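Eps1p (Saccharomyces cerevisiae, PDB 4TW5) belongs to the thioredoxin superfamily and carries two thioredoxin-like domains, each with a disulfide of the Cys-X-X-Cys kind. Local coordinates at residues Thr126-Ala131 and Thr186-Ser191; Ser133-Leu138 and Thr201-Cys206; Ser158-Lys163 and Leu172-Cys177; Cys180-Arg185 and Tyr254-Asp259; Phe218-Lys223 and Glu232-Leu237. One frame throughout, in Å; residues are numbered along the deposited sequence.

In the fold
All five contacts lie in the second thioredoxin-like domain, around one mixed sheet and helix 180-196. Interactions 2, 3 and 5 reach the sheet: strand 155-160 pairs with strand 200-205 on one side and strand 234-238 on the other, and the centres of interactions 3 and 5 are about 9 Å apart. Interactions 1 and 4 share helix 180-196, their centres about 11 Å apart, with Thr186 OG1 hydrogen-bonded to Ala256 O. Interactions 1 and 2 meet through Trp187 and Ser135. The Cys177-Cys180 disulfide, in the Cys-X-X-Cys position of the fold, joins interactions 3 and 4, while Pro233 of interaction 5 packs against both cysteines.

Interaction 1. Residues Thr126-Ala131 and Thr186-Ser191; sequences TDLDSA and TWKIIS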
# COMPACT_ATOMS: atom_id res chain seq x y z
N THR A 126 -7.76 1.22 41.58
CA THR A 126 -7.64 -0.23 41.54
C THR A 126 -6.71 -0.59 40.38
O THR A 126 -6.34 0.26 39.58
CB THR A 126 -9.01 -0.94 41.37
OG1 THR A 126 -9.55 -0.65 40.08
CG2 THR A 126 -9.98 -0.50 42.46
N ASP A 127 -6.38 -1.87 40.27
CA ASP A 127 -5.33 -2.30 39.37
C ASP A 127 -5.85 -2.88 38.07
O ASP A 127 -6.33 -4.00 38.04
CB ASP A 127 -4.47 -3.34 40.09
CG ASP A 127 -3.31 -3.82 39.27
OD1 ASP A 127 -2.85 -3.09 38.35
OD2 ASP A 127 -2.87 -4.95 39.53
N LEU A 128 -5.66 -2.12 36.99
CA LEU A 128 -6.15 -2.49 35.66
C LEU A 128 -5.52 -3.77 35.11
O LEU A 128 -6.15 -4.47 34.32
CB LEU A 128 -5.92 -1.33 34.69
CG LEU A 128 -6.52 -1.43 33.29
CD1 LEU A 128 -8.08 -1.48 33.33
CD2 LEU A 128 -6.00 -0.31 32.42
N ASP A 129 -4.30 -4.09 35.53
CA ASP A 129 -3.60 -5.32 35.11
C ASP A 129 -4.31 -6.61 35.50
O ASP A 129 -4.07 -7.66 34.91
CB ASP A 129 -2.20 -5.38 35.74
CG ASP A 129 -1.20 -4.46 35.08
OD1 ASP A 129 -1.57 -3.45 34.43
OD2 ASP A 129 0.01 -4.74 35.29
N SER A 130 -5.16 -6.56 36.52
CA SER A 130 -5.87 -7.76 36.96
C SER A 130 -6.96 -8.13 35.97
O SER A 130 -7.40 -9.27 35.92
CB SER A 130 -6.50 -7.54 38.33
OG SER A 130 -5.50 -7.16 39.26
N ALA A 131 -7.36 -7.16 35.15
CA ALA A 131 -8.47 -7.40 34.23
C ALA A 131 -7.99 -7.61 32.80
O ALA A 131 -6.92 -7.13 32.41
CB ALA A 131 -9.44 -6.28 34.29
N THR A 186 -5.83 3.77 28.23
CA THR A 186 -7.08 4.40 27.88
C THR A 186 -7.98 3.46 27.09
O THR A 186 -9.17 3.34 27.39
CB THR A 186 -6.84 5.69 27.12
OG1 THR A 186 -6.04 6.54 27.92
CG2 THR A 186 -8.12 6.40 26.84
N TRP A 187 -7.42 2.75 26.11
CA TRP A 187 -8.22 1.86 25.28
C TRP A 187 -8.79 0.67 26.05
O TRP A 187 -9.94 0.27 25.84
CB TRP A 187 -7.42 1.38 24.09
CG TRP A 187 -8.27 0.63 23.15
CD1 TRP A 187 -8.21 -0.70 22.88
CD2 TRP A 187 -9.38 1.16 22.40
NE1 TRP A 187 -9.19 -1.03 21.98
CE2 TRP A 187 -9.94 0.08 21.69
CE3 TRP A 187 -9.96 2.44 22.28
CZ2 TRP A 187 -11.06 0.22 20.84
CZ3 TRP A 187 -11.09 2.59 21.42
CH2 TRP A 187 -11.61 1.48 20.70
N LYS A 188 -7.99 0.13 26.96
CA LYS A 188 -8.44 -0.95 27.81
C LYS A 188 -9.59 -0.51 28.72
O LYS A 188 -10.58 -1.21 28.85
CB LYS A 188 -7.27 -1.45 28.66
CG LYS A 188 -7.59 -2.63 29.56
CD LYS A 188 -6.29 -3.17 30.11
CE LYS A 188 -6.50 -4.38 30.99
NZ LYS A 188 -5.19 -4.92 31.42
N ILE A 189 -9.48 0.68 29.30
CA ILE A 189 -10.52 1.18 30.19
C ILE A 189 -11.83 1.40 29.37
O ILE A 189 -12.89 0.91 29.75
CB ILE A 189 -10.05 2.49 30.89
CG1 ILE A 189 -8.83 2.22 31.76
CG2 ILE A 189 -11.14 3.09 31.74
CD1 ILE A 189 -8.13 3.48 32.26
N ILE A 190 -11.70 2.04 28.21
CA ILE A 190 -12.79 2.21 27.27
C ILE A 190 -13.44 0.90 26.89
O ILE A 190 -14.68 0.84 26.76
CB ILE A 190 -12.31 2.90 26.00
CG1 ILE A 190 -11.89 4.33 26.34
CG2 ILE A 190 -13.36 2.88 24.91
CD1 ILE A 190 -11.07 4.98 25.26
N SER A 191 -12.65 -0.15 26.67
CA SER A 191 -13.24 -1.41 26.25
C SER A 191 -14.12 -2.00 27.36
O SER A 191 -15.19 -2.53 27.10
CB SER A 191 -12.18 -2.42 25.84
OG SER A 191 -11.55 -2.98 26.97
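Lys188 reaches from helix 180-196 past Leu128 and ends between two backbone carbonyls of the 126-131 turn. Its NZ donates to Leu128 O at 3.1 Å and, more weakly, to Ala131 O at 3.0 Å, and it forms a salt bridge with Asp169 OD2. The approach to Leu128 O comes from above the carbonyl plane, 50° out of it, while Ala131 N bonds to the same oxygen from the other face, closing the short 3-10 segment 128-130. The lysine can reach this far because CG is anti to the backbone N (chi1 -178°) and the rest of the chain is extended. Its methylenes and the leucine slide past each other in opposite directions, with Lys188 CD 3.6 Å from Leu128 CG. Leu128 CD2 also meets Ile189 CG1 at 3.9 Å, adding a second apolar touch from the next residue of the helix.

In the next shell, Pro121 of helix 121-124 packs against both Leu128 and Ile189. On the helix, Ser191 OG donates to Lys188 O at 2.8 Å and is also hydrogen-bonded to Glu134 N, just beyond the turn. The carbonyls solvate the buried ammonium, one of them weakly, while the carboxylate of Asp169 probably offsets its charge; the methylenes from CG to CE pack on Leu128, and the nitrogen is carried beyond them to the oxygens.

Interaction 2. Residues Ser133-Leu138 and Thr201-Cys206; sequences SESQYL and TGHVNC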
# COMPACT_ATOMS: atom_id res chain seq x y z
N SER A 133 -8.42 -7.08 28.70
CA SER A 133 -8.99 -6.11 27.78
C SER A 133 -10.14 -6.79 27.04
O SER A 133 -10.01 -7.95 26.64
CB SER A 133 -7.94 -5.58 26.82
OG SER A 133 -8.54 -4.79 25.81
N GLU A 134 -11.26 -6.10 26.90
CA GLU A 134 -12.38 -6.65 26.13
C GLU A 134 -12.20 -6.40 24.62
O GLU A 134 -12.95 -6.96 23.82
CB GLU A 134 -13.72 -6.06 26.58
CG GLU A 134 -14.16 -6.44 28.01
CD GLU A 134 -14.05 -7.94 28.29
OE1 GLU A 134 -14.56 -8.75 27.49
OE2 GLU A 134 -13.45 -8.32 29.32
N SER A 135 -11.20 -5.58 24.26
CA SER A 135 -10.98 -5.18 22.87
C SER A 135 -10.66 -6.38 21.98
O SER A 135 -9.79 -7.15 22.28
CB SER A 135 -9.84 -4.16 22.80
OG SER A 135 -9.48 -3.83 21.48
N GLN A 136 -11.39 -6.54 20.88
CA GLN A 136 -11.17 -7.72 20.03
C GLN A 136 -10.22 -7.49 18.86
O GLN A 136 -10.19 -6.43 18.24
CB GLN A 136 -12.51 -8.23 19.50
CG GLN A 136 -13.42 -8.79 20.58
CD GLN A 136 -14.86 -8.97 20.10
OE1 GLN A 136 -15.73 -8.15 20.40
NE2 GLN A 136 -15.11 -10.05 19.35
N TYR A 137 -9.39 -8.49 18.61
CA TYR A 137 -8.46 -8.47 17.50
C TYR A 137 -9.21 -8.57 16.21
O TYR A 137 -9.88 -9.55 15.96
CB TYR A 137 -7.44 -9.60 17.65
CG TYR A 137 -6.53 -9.83 16.47
CD1 TYR A 137 -5.52 -8.93 16.15
CD2 TYR A 137 -6.63 -11.00 15.72
CE1 TYR A 137 -4.66 -9.17 15.07
CE2 TYR A 137 -5.78 -11.24 14.66
CZ TYR A 137 -4.80 -10.32 14.33
OH TYR A 137 -3.97 -10.58 13.27
N LEU A 138 -9.11 -7.54 15.39
CA LEU A 138 -9.80 -7.56 14.11
C LEU A 138 -8.79 -7.59 12.99
O LEU A 138 -8.04 -6.63 12.80
CB LEU A 138 -10.73 -6.34 13.95
CG LEU A 138 -11.78 -6.07 15.04
CD1 LEU A 138 -12.47 -4.72 14.82
CD2 LEU A 138 -12.85 -7.21 15.11
N THR A 201 -15.70 -3.50 21.31
CA THR A 201 -14.47 -2.80 20.93
C THR A 201 -13.54 -3.70 20.15
O THR A 201 -13.52 -4.92 20.39
CB THR A 201 -13.70 -2.29 22.13
OG1 THR A 201 -13.65 -3.34 23.10
CG2 THR A 201 -14.41 -1.08 22.74
N GLY A 202 -12.77 -3.10 19.24
CA GLY A 202 -11.82 -3.83 18.40
C GLY A 202 -10.54 -3.02 18.14
O GLY A 202 -10.53 -1.79 18.23
N HIS A 203 -9.45 -3.72 17.82
CA HIS A 203 -8.21 -3.06 17.47
C HIS A 203 -7.67 -3.61 16.17
O HIS A 203 -7.73 -4.80 15.89
CB HIS A 203 -7.19 -3.18 18.61
CG HIS A 203 -7.00 -4.57 19.10
ND1 HIS A 203 -7.73 -5.10 20.15
CD2 HIS A 203 -6.16 -5.56 18.69
CE1 HIS A 203 -7.37 -6.35 20.34
NE2 HIS A 203 -6.40 -6.65 19.48
N VAL A 204 -7.13 -2.70 15.37
CA VAL A 204 -6.60 -3.02 14.05
C VAL A 204 -5.11 -2.67 13.97
O VAL A 204 -4.70 -1.57 14.36
CB VAL A 204 -7.36 -2.25 12.95
CG1 VAL A 204 -6.64 -2.35 11.55
CG2 VAL A 204 -8.82 -2.68 12.91
N ASN A 205 -4.32 -3.62 13.49
CA ASN A 205 -2.92 -3.41 13.18
C ASN A 205 -2.79 -2.82 11.79
O ASN A 205 -2.87 -3.55 10.80
CB ASN A 205 -2.15 -4.72 13.27
CG ASN A 205 -2.08 -5.26 14.67
OD1 ASN A 205 -1.13 -5.00 15.40
ND2 ASN A 205 -3.12 -6.00 15.07
N CYS A 206 -2.60 -1.52 11.70
CA CYS A 206 -2.51 -0.88 10.39
C CYS A 206 -1.31 -1.29 9.54
O CYS A 206 -1.38 -1.23 8.32
CB CYS A 206 -2.53 0.63 10.56
SG CYS A 206 -4.23 1.17 10.74
O HOH W 1 -15.53 -6.27 22.54
O HOH W 2 -5.34 -6.40 12.82
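Gln136 and Gly202, then Tyr137 and His203, form two parallel beta bridges by which the short strand 136-137 forms an edge of the mixed sheet of the second thioredoxin-like domain, paired with strand 200-205. Gln136 N donates to Thr201 O at 2.7 Å, and the ladder continues from His203 N to Gln136 O and from Leu138 N to His203 O. Water 2 carries the pairing further, accepting from Asn205 N and donating to Leu138 O. At the other end, Thr201 N donates to water 1, which also lies beside Glu134 O and Gln136 OE1.

His203 CG stands between its own backbone N and carbonyl carbon (chi1 51°), and the imidazole leans over the partner strand. Its ND1 lies 2.5 Å from Ser135 OG in a short hydrogen bond that either atom could donate. Gln136 O sits over one ring face, offset toward the rim, and Ser135 O lies in the ring plane at the edge. Tyr137 crosses the imidazole at about a right angle, and its ring edge meets Asn205 ND2, 3.5 Å from Tyr137 CE1; Asn205 OD1 accepts from Met165 N. Leu138 CD1 rests 3.7 Å from Gly202 CA.

Lys166 O binds His203 NE2, and Trp187 NE1 binds Ser135 OG. Both imidazole nitrogens are therefore engaged, which should fix the rotation of this buried ring and tie the edge strand to a loop and to helix 180-196.

Interaction 3. Residues Ser158-Lys163 and Leu172-Cys177; sequences SFWPTK and LEFKNC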
# COMPACT_ATOMS: atom_id res chain seq x y z
N SER A 158 -10.36 0.86 17.30
CA SER A 158 -9.12 1.60 17.38
C SER A 158 -8.12 1.05 16.37
O SER A 158 -8.06 -0.17 16.14
CB SER A 158 -8.54 1.53 18.81
OG SER A 158 -8.26 0.20 19.16
N PHE A 159 -7.33 1.95 15.80
CA PHE A 159 -6.35 1.65 14.75
C PHE A 159 -4.94 2.05 15.20
O PHE A 159 -4.74 3.14 15.71
CB PHE A 159 -6.72 2.39 13.45
CG PHE A 159 -8.07 2.01 12.90
CD1 PHE A 159 -9.22 2.56 13.44
CD2 PHE A 159 -8.17 1.08 11.88
CE1 PHE A 159 -10.46 2.19 12.95
CE2 PHE A 159 -9.40 0.69 11.41
CZ PHE A 159 -10.54 1.25 11.93
N TRP A 160 -3.98 1.15 15.01
CA TRP A 160 -2.64 1.31 15.61
C TRP A 160 -1.49 1.21 14.62
O TRP A 160 -1.53 0.36 13.73
CB TRP A 160 -2.43 0.27 16.71
CG TRP A 160 -3.44 0.33 17.79
CD1 TRP A 160 -4.72 -0.15 17.75
CD2 TRP A 160 -3.26 0.90 19.09
NE1 TRP A 160 -5.35 0.09 18.94
CE2 TRP A 160 -4.47 0.73 19.79
CE3 TRP A 160 -2.19 1.54 19.74
CZ2 TRP A 160 -4.65 1.17 21.10
CZ3 TRP A 160 -2.37 1.98 21.04
CH2 TRP A 160 -3.59 1.80 21.71
N PRO A 161 -0.43 2.02 14.82
CA PRO A 161 0.76 1.89 13.98
C PRO A 161 1.63 0.73 14.43
O PRO A 161 2.71 0.94 15.00
CB PRO A 161 1.47 3.23 14.18
CG PRO A 161 1.11 3.63 15.55
CD PRO A 161 -0.22 3.00 15.90
N THR A 162 1.17 -0.49 14.17
CA THR A 162 1.88 -1.69 14.59
C THR A 162 1.35 -2.87 13.82
O THR A 162 0.34 -2.74 13.13
CB THR A 162 1.69 -1.95 16.09
OG1 THR A 162 2.45 -3.10 16.49
CG2 THR A 162 0.22 -2.22 16.37
N LYS A 163 2.01 -4.01 13.93
CA LYS A 163 1.49 -5.24 13.33
C LYS A 163 1.43 -6.34 14.39
O LYS A 163 0.97 -7.44 14.13
CB LYS A 163 2.36 -5.71 12.16
CG LYS A 163 3.68 -6.25 12.63
CD LYS A 163 4.56 -6.73 11.49
CE LYS A 163 5.87 -7.27 12.04
NZ LYS A 163 6.76 -7.71 10.95
N LEU A 172 4.27 -3.50 23.92
CA LEU A 172 4.64 -3.18 22.55
C LEU A 172 5.52 -1.94 22.49
O LEU A 172 5.41 -1.06 23.34
CB LEU A 172 3.38 -2.98 21.68
CG LEU A 172 2.45 -4.18 21.49
CD1 LEU A 172 1.14 -3.77 20.82
CD2 LEU A 172 3.16 -5.28 20.67
N GLU A 173 6.41 -1.89 21.51
CA GLU A 173 7.19 -0.68 21.27
C GLU A 173 6.70 0.00 20.02
O GLU A 173 6.81 -0.54 18.93
CB GLU A 173 8.70 -0.99 21.13
CG GLU A 173 9.33 -1.54 22.39
CD GLU A 173 9.19 -0.58 23.58
OE1 GLU A 173 9.28 0.66 23.36
OE2 GLU A 173 9.04 -1.05 24.73
N PHE A 174 6.10 1.17 20.20
CA PHE A 174 5.55 1.93 19.07
C PHE A 174 6.56 2.97 18.52
O PHE A 174 7.08 3.82 19.26
CB PHE A 174 4.26 2.61 19.50
CG PHE A 174 3.18 1.64 19.97
CD1 PHE A 174 2.43 0.93 19.07
CD2 PHE A 174 2.91 1.47 21.33
CE1 PHE A 174 1.44 0.05 19.50
CE2 PHE A 174 1.91 0.60 21.77
CZ PHE A 174 1.18 -0.11 20.85
N LYS A 175 6.80 2.93 17.22
CA LYS A 175 7.70 3.88 16.57
C LYS A 175 6.98 5.20 16.19
O LYS A 175 5.86 5.19 15.67
CB LYS A 175 8.31 3.24 15.33
CG LYS A 175 9.01 1.92 15.58
CD LYS A 175 10.10 2.08 16.65
CE LYS A 175 10.67 0.73 17.06
NZ LYS A 175 11.19 0.86 18.45
N ASN A 176 7.63 6.32 16.48
CA ASN A 176 7.09 7.64 16.17
C ASN A 176 5.62 7.81 16.65
O ASN A 176 4.77 8.37 15.94
CB ASN A 176 7.22 7.91 14.67
CG ASN A 176 8.65 7.79 14.19
OD1 ASN A 176 9.57 7.93 14.99
ND2 ASN A 176 8.85 7.53 12.90
N CYS A 177 5.34 7.31 17.84
CA CYS A 177 4.03 7.45 18.44
C CYS A 177 4.16 7.65 19.93
O CYS A 177 4.06 6.70 20.70
CB CYS A 177 3.16 6.22 18.17
SG CYS A 177 1.45 6.39 18.80
O HOH W 3 5.51 1.23 15.62
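Trp160 and Phe174 both hold CG anti to the carbonyl carbon (chi1 -58° and -60°), beside the backbone N, and the rings meet beyond, between strand 155-160 and the loop before helix 180-196. Their planes are near parallel, 28° apart, but slid so far that they barely overlap. The closest atoms are Trp160 CE3 and Phe174 CZ at 3.9 Å. Thr162 CB adds a touch on Phe174 CE1 at 4.0 Å. Pro161, centre of an inverse gamma turn, packs its CG 4.2 Å from Cys177 CB. Its carbonyl accepts from water 3, which takes the N-H of Lys175 and so bridges the two backbones. The indole is steadied from its own strand, Trp160 NE1 donating to Ser158 OG at 2.9 Å. As in the thioredoxin fold, the loop leads into a Cys-X-X-Cys disulfide, Cys177-Cys180, near the start of the helix. Cys180 and Gln184 of helix 180-196 pack against Phe174, and His203 of strand 200-205 touches Trp160.

Interaction 4. Residues Cys180-Arg185 and Tyr254-Asp259; sequences CHEFQR and YSAKSD
Glu182 and Tyr254 cross obliquely and meet at their polar ends: Tyr254 OH donates to Glu182 OE1 over a very short 2.5 Å, with the carboxylate and ring planes only 28° apart. OE1 lies close to the plane of the phenol ring, at its edge. The glutamate holds CG anti to its backbone N (chi1 -171°) and continues extended from there. The second carboxylate oxygen, Glu182 OE2, faces the methyl of Ala256, 3.3 Å from Ala256 CB. Phe183, the next residue on the helix, slides past Tyr254 in the opposite direction. The rings are oblique, planes at 48°, and touch at Phe183 CD1 and Tyr254 CE1, 3.9 Å apart. Ser255 O comes to the edge of the phenylalanine ring. This surface contact joins the first turns of helix 180-196, which carry Cys180 of the Cys-X-X-Cys disulfide in the second thioredoxin-like domain, to the loop leading into helix 259-265, where Tyr261 meets Phe183 edge-to-face, while Lys179 makes a cation-pi contact with Tyr254.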
# COMPACT_ATOMS: atom_id res chain seq x y z
N CYS A 180 0.99 6.40 22.04
CA CYS A 180 0.50 5.04 21.90
C CYS A 180 0.42 4.24 23.22
O CYS A 180 -0.55 3.52 23.47
CB CYS A 180 1.36 4.26 20.91
SG CYS A 180 0.99 4.45 19.17
N HIS A 181 1.46 4.36 24.05
CA HIS A 181 1.51 3.65 25.32
C HIS A 181 0.47 4.17 26.31
O HIS A 181 -0.20 3.39 26.98
CB HIS A 181 2.90 3.75 25.93
CG HIS A 181 3.03 3.08 27.26
ND1 HIS A 181 3.33 1.75 27.39
CD2 HIS A 181 2.88 3.57 28.52
CE1 HIS A 181 3.37 1.43 28.68
NE2 HIS A 181 3.10 2.52 29.38
N GLU A 182 0.36 5.48 26.42
CA GLU A 182 -0.68 6.09 27.24
C GLU A 182 -2.05 5.58 26.77
O GLU A 182 -2.95 5.28 27.57
CB GLU A 182 -0.65 7.62 27.15
CG GLU A 182 -1.56 8.35 28.16
CD GLU A 182 -1.55 9.87 27.99
OE1 GLU A 182 -1.50 10.35 26.83
OE2 GLU A 182 -1.57 10.61 29.00
N PHE A 183 -2.24 5.52 25.46
CA PHE A 183 -3.55 5.18 24.94
C PHE A 183 -3.87 3.70 25.12
O PHE A 183 -5.04 3.33 25.06
CB PHE A 183 -3.68 5.57 23.47
CG PHE A 183 -5.12 5.67 22.99
CD1 PHE A 183 -5.95 6.67 23.45
CD2 PHE A 183 -5.65 4.72 22.13
CE1 PHE A 183 -7.26 6.75 23.04
CE2 PHE A 183 -6.98 4.79 21.71
CZ PHE A 183 -7.78 5.81 22.16
N GLN A 184 -2.87 2.84 25.36
CA GLN A 184 -3.23 1.44 25.63
C GLN A 184 -4.00 1.31 26.93
O GLN A 184 -4.91 0.48 27.06
CB GLN A 184 -2.03 0.53 25.66
CG GLN A 184 -1.56 0.07 24.30
CD GLN A 184 -0.37 -0.88 24.43
OE1 GLN A 184 0.73 -0.47 24.82
NE2 GLN A 184 -0.59 -2.15 24.09
N ARG A 185 -3.64 2.13 27.91
CA ARG A 185 -4.35 2.14 29.17
C ARG A 185 -5.75 2.65 28.93
O ARG A 185 -6.73 2.05 29.39
CB ARG A 185 -3.63 3.03 30.19
CG ARG A 185 -4.32 3.04 31.53
CD ARG A 185 -3.49 3.68 32.57
NE ARG A 185 -3.56 2.87 33.78
CZ ARG A 185 -4.26 3.19 34.87
NH1 ARG A 185 -4.92 4.33 34.93
NH2 ARG A 185 -4.24 2.37 35.89
N TYR A 254 -7.44 14.13 20.75
CA TYR A 254 -6.86 13.09 21.58
C TYR A 254 -7.19 13.39 23.04
O TYR A 254 -7.25 14.54 23.45
CB TYR A 254 -5.35 13.00 21.40
CG TYR A 254 -4.68 12.03 22.38
CD1 TYR A 254 -4.44 10.71 22.03
CD2 TYR A 254 -4.29 12.44 23.64
CE1 TYR A 254 -3.85 9.85 22.90
CE2 TYR A 254 -3.70 11.58 24.51
CZ TYR A 254 -3.48 10.29 24.14
OH TYR A 254 -2.88 9.42 25.01
N SER A 255 -7.39 12.33 23.81
CA SER A 255 -7.55 12.48 25.24
C SER A 255 -6.90 11.33 26.00
O SER A 255 -6.84 10.21 25.50
CB SER A 255 -9.04 12.56 25.58
OG SER A 255 -9.22 12.79 26.96
N ALA A 256 -6.40 11.59 27.21
CA ALA A 256 -5.97 10.49 28.07
C ALA A 256 -7.16 9.94 28.86
O ALA A 256 -7.10 8.88 29.48
CB ALA A 256 -4.90 10.95 29.00
N LYS A 257 -8.26 10.67 28.83
CA LYS A 257 -9.46 10.23 29.52
C LYS A 257 -10.32 9.37 28.64
O LYS A 257 -10.42 9.60 27.42
CB LYS A 257 -10.24 11.43 30.04
CG LYS A 257 -9.51 12.17 31.15
CD LYS A 257 -10.02 13.58 31.33
CE LYS A 257 -9.05 14.41 32.14
NZ LYS A 257 -9.62 15.74 32.49
N SER A 258 -10.97 8.37 29.24
CA SER A 258 -11.80 7.43 28.48
C SER A 258 -13.16 8.03 28.13
O SER A 258 -13.82 7.56 27.20
CB SER A 258 -12.01 6.16 29.27
OG SER A 258 -12.86 6.42 30.37
N ASP A 259 -13.55 9.09 28.84
CA ASP A 259 -14.94 9.54 28.86
C ASP A 259 -15.47 9.99 27.51
O ASP A 259 -16.59 9.61 27.11
CB ASP A 259 -15.14 10.70 29.85
CG ASP A 259 -14.72 10.36 31.25
OD1 ASP A 259 -14.34 9.19 31.51
OD2 ASP A 259 -14.79 11.26 32.10

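Interaction 5. Residues Phe218-Lys223 and Glu232-Leu237; sequences FGDLVK and EPKVAL
Phe218 and Lys234 bring the loop that follows helix 210-215 against the opening of strand 234-238, an inner strand of the sheet in the second thioredoxin-like domain. Phe218 holds CG anti to its carbonyl carbon (chi1 -51°). The lysine places its CG in the same way and then bends at once, chi2 of -68° turning CD away from an extended course. Lys234 CB stands over one face of the Phe218 ring in a CH-pi contact, 4.0 Å from the centroid and offset toward the rim, and Lys234 CG comes 3.6 Å from Phe218 CD1. The ammonium end leads away, but Lys234 NZ remains 5.0 Å from Asp220 OD2, close enough that a weak attraction is possible, though the charged atoms do not touch. The edge of the same ring meets the methyl of Ala236, two residues further along the strand.

Phe159 of the neighbouring strand 155-160 also meets the Phe218 ring, their planes at about 45°, and Arg228 of the third subunit packs against Phe218. Glu232, by contrast, sends its carboxylate to Lys179 in a salt bridge. Its backbone carbonyl is what faces the loop: Leu221 has CD1 4.1 Å from Lys234 N and sets CD2 3.2 Å from Glu232 O.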
# COMPACT_ATOMS: atom_id res chain seq x y z
N PHE A 218 -6.37 6.47 7.61
CA PHE A 218 -5.38 6.24 8.67
C PHE A 218 -4.01 5.85 8.10
O PHE A 218 -3.20 5.17 8.76
CB PHE A 218 -5.88 5.16 9.65
CG PHE A 218 -7.26 5.39 10.16
CD1 PHE A 218 -7.70 6.67 10.46
CD2 PHE A 218 -8.15 4.32 10.30
CE1 PHE A 218 -8.99 6.89 10.93
CE2 PHE A 218 -9.43 4.53 10.75
CZ PHE A 218 -9.86 5.81 11.06
N GLY A 219 -3.76 6.31 6.88
CA GLY A 219 -2.59 5.93 6.12
C GLY A 219 -1.28 6.25 6.81
O GLY A 219 -0.28 5.60 6.54
N ASP A 220 -1.30 7.23 7.71
CA ASP A 220 -0.11 7.64 8.44
C ASP A 220 0.34 6.58 9.48
O ASP A 220 1.45 6.63 9.99
CB ASP A 220 -0.35 9.00 9.10
CG ASP A 220 -1.65 9.06 9.86
OD1 ASP A 220 -2.68 8.56 9.35
OD2 ASP A 220 -1.67 9.68 10.94
N LEU A 221 -0.55 5.64 9.81
CA LEU A 221 -0.22 4.57 10.75
C LEU A 221 0.38 3.36 10.05
O LEU A 221 0.91 2.46 10.70
CB LEU A 221 -1.47 4.12 11.52
CG LEU A 221 -2.35 5.17 12.22
CD1 LEU A 221 -3.33 4.50 13.21
CD2 LEU A 221 -1.57 6.29 12.85
N VAL A 222 0.30 3.31 8.73
CA VAL A 222 0.73 2.13 8.00
C VAL A 222 2.25 2.02 7.98
O VAL A 222 2.80 0.92 8.11
CB VAL A 222 0.21 2.16 6.54
CG1 VAL A 222 0.96 1.16 5.68
CG2 VAL A 222 -1.31 1.90 6.50
N LYS A 223 2.93 3.16 7.87
CA LYS A 223 4.36 3.19 7.55
C LYS A 223 5.13 4.27 8.31
O LYS A 223 4.61 5.37 8.57
CB LYS A 223 4.54 3.46 6.05
CG LYS A 223 5.57 2.63 5.36
CD LYS A 223 4.92 1.36 4.83
CE LYS A 223 5.94 0.43 4.22
NZ LYS A 223 5.29 -0.74 3.59
N GLU A 232 -0.63 9.26 16.03
CA GLU A 232 -1.52 8.90 17.12
C GLU A 232 -2.41 7.76 16.71
O GLU A 232 -2.74 7.64 15.54
CB GLU A 232 -2.45 10.06 17.49
CG GLU A 232 -1.90 11.21 18.26
CD GLU A 232 -2.97 12.24 18.48
OE1 GLU A 232 -4.04 12.08 17.84
OE2 GLU A 232 -2.77 13.19 19.28
N PRO A 233 -2.85 6.96 17.69
CA PRO A 233 -3.82 5.92 17.35
C PRO A 233 -5.15 6.57 16.96
O PRO A 233 -5.44 7.70 17.39
CB PRO A 233 -3.94 5.10 18.64
CG PRO A 233 -2.71 5.52 19.46
CD PRO A 233 -2.46 6.93 19.10
N LYS A 234 -5.90 5.94 16.07
CA LYS A 234 -7.19 6.53 15.69
C LYS A 234 -8.33 5.66 16.18
O LYS A 234 -8.16 4.47 16.38
CB LYS A 234 -7.27 6.71 14.17
CG LYS A 234 -6.17 7.60 13.64
CD LYS A 234 -6.33 9.03 14.11
CE LYS A 234 -5.36 9.91 13.32
NZ LYS A 234 -5.56 11.37 13.57
N VAL A 235 -9.49 6.28 16.36
CA VAL A 235 -10.70 5.63 16.82
C VAL A 235 -11.88 5.99 15.91
O VAL A 235 -12.06 7.16 15.58
CB VAL A 235 -11.05 6.02 18.28
CG1 VAL A 235 -12.41 5.46 18.72
CG2 VAL A 235 -9.95 5.58 19.23
N ALA A 236 -12.68 4.98 15.54
CA ALA A 236 -13.90 5.17 14.73
C ALA A 236 -15.07 4.28 15.21
O ALA A 236 -14.86 3.16 15.67
CB ALA A 236 -13.60 4.89 13.29
N LEU A 237 -16.30 4.75 15.05
CA LEU A 237 -17.46 3.93 15.44
C LEU A 237 -18.10 3.25 14.23
O LEU A 237 -18.22 3.87 13.17
CB LEU A 237 -18.49 4.77 16.16
CG LEU A 237 -19.72 4.06 16.73
CD1 LEU A 237 -19.32 3.05 17.80
CD2 LEU A 237 -20.62 5.10 17.34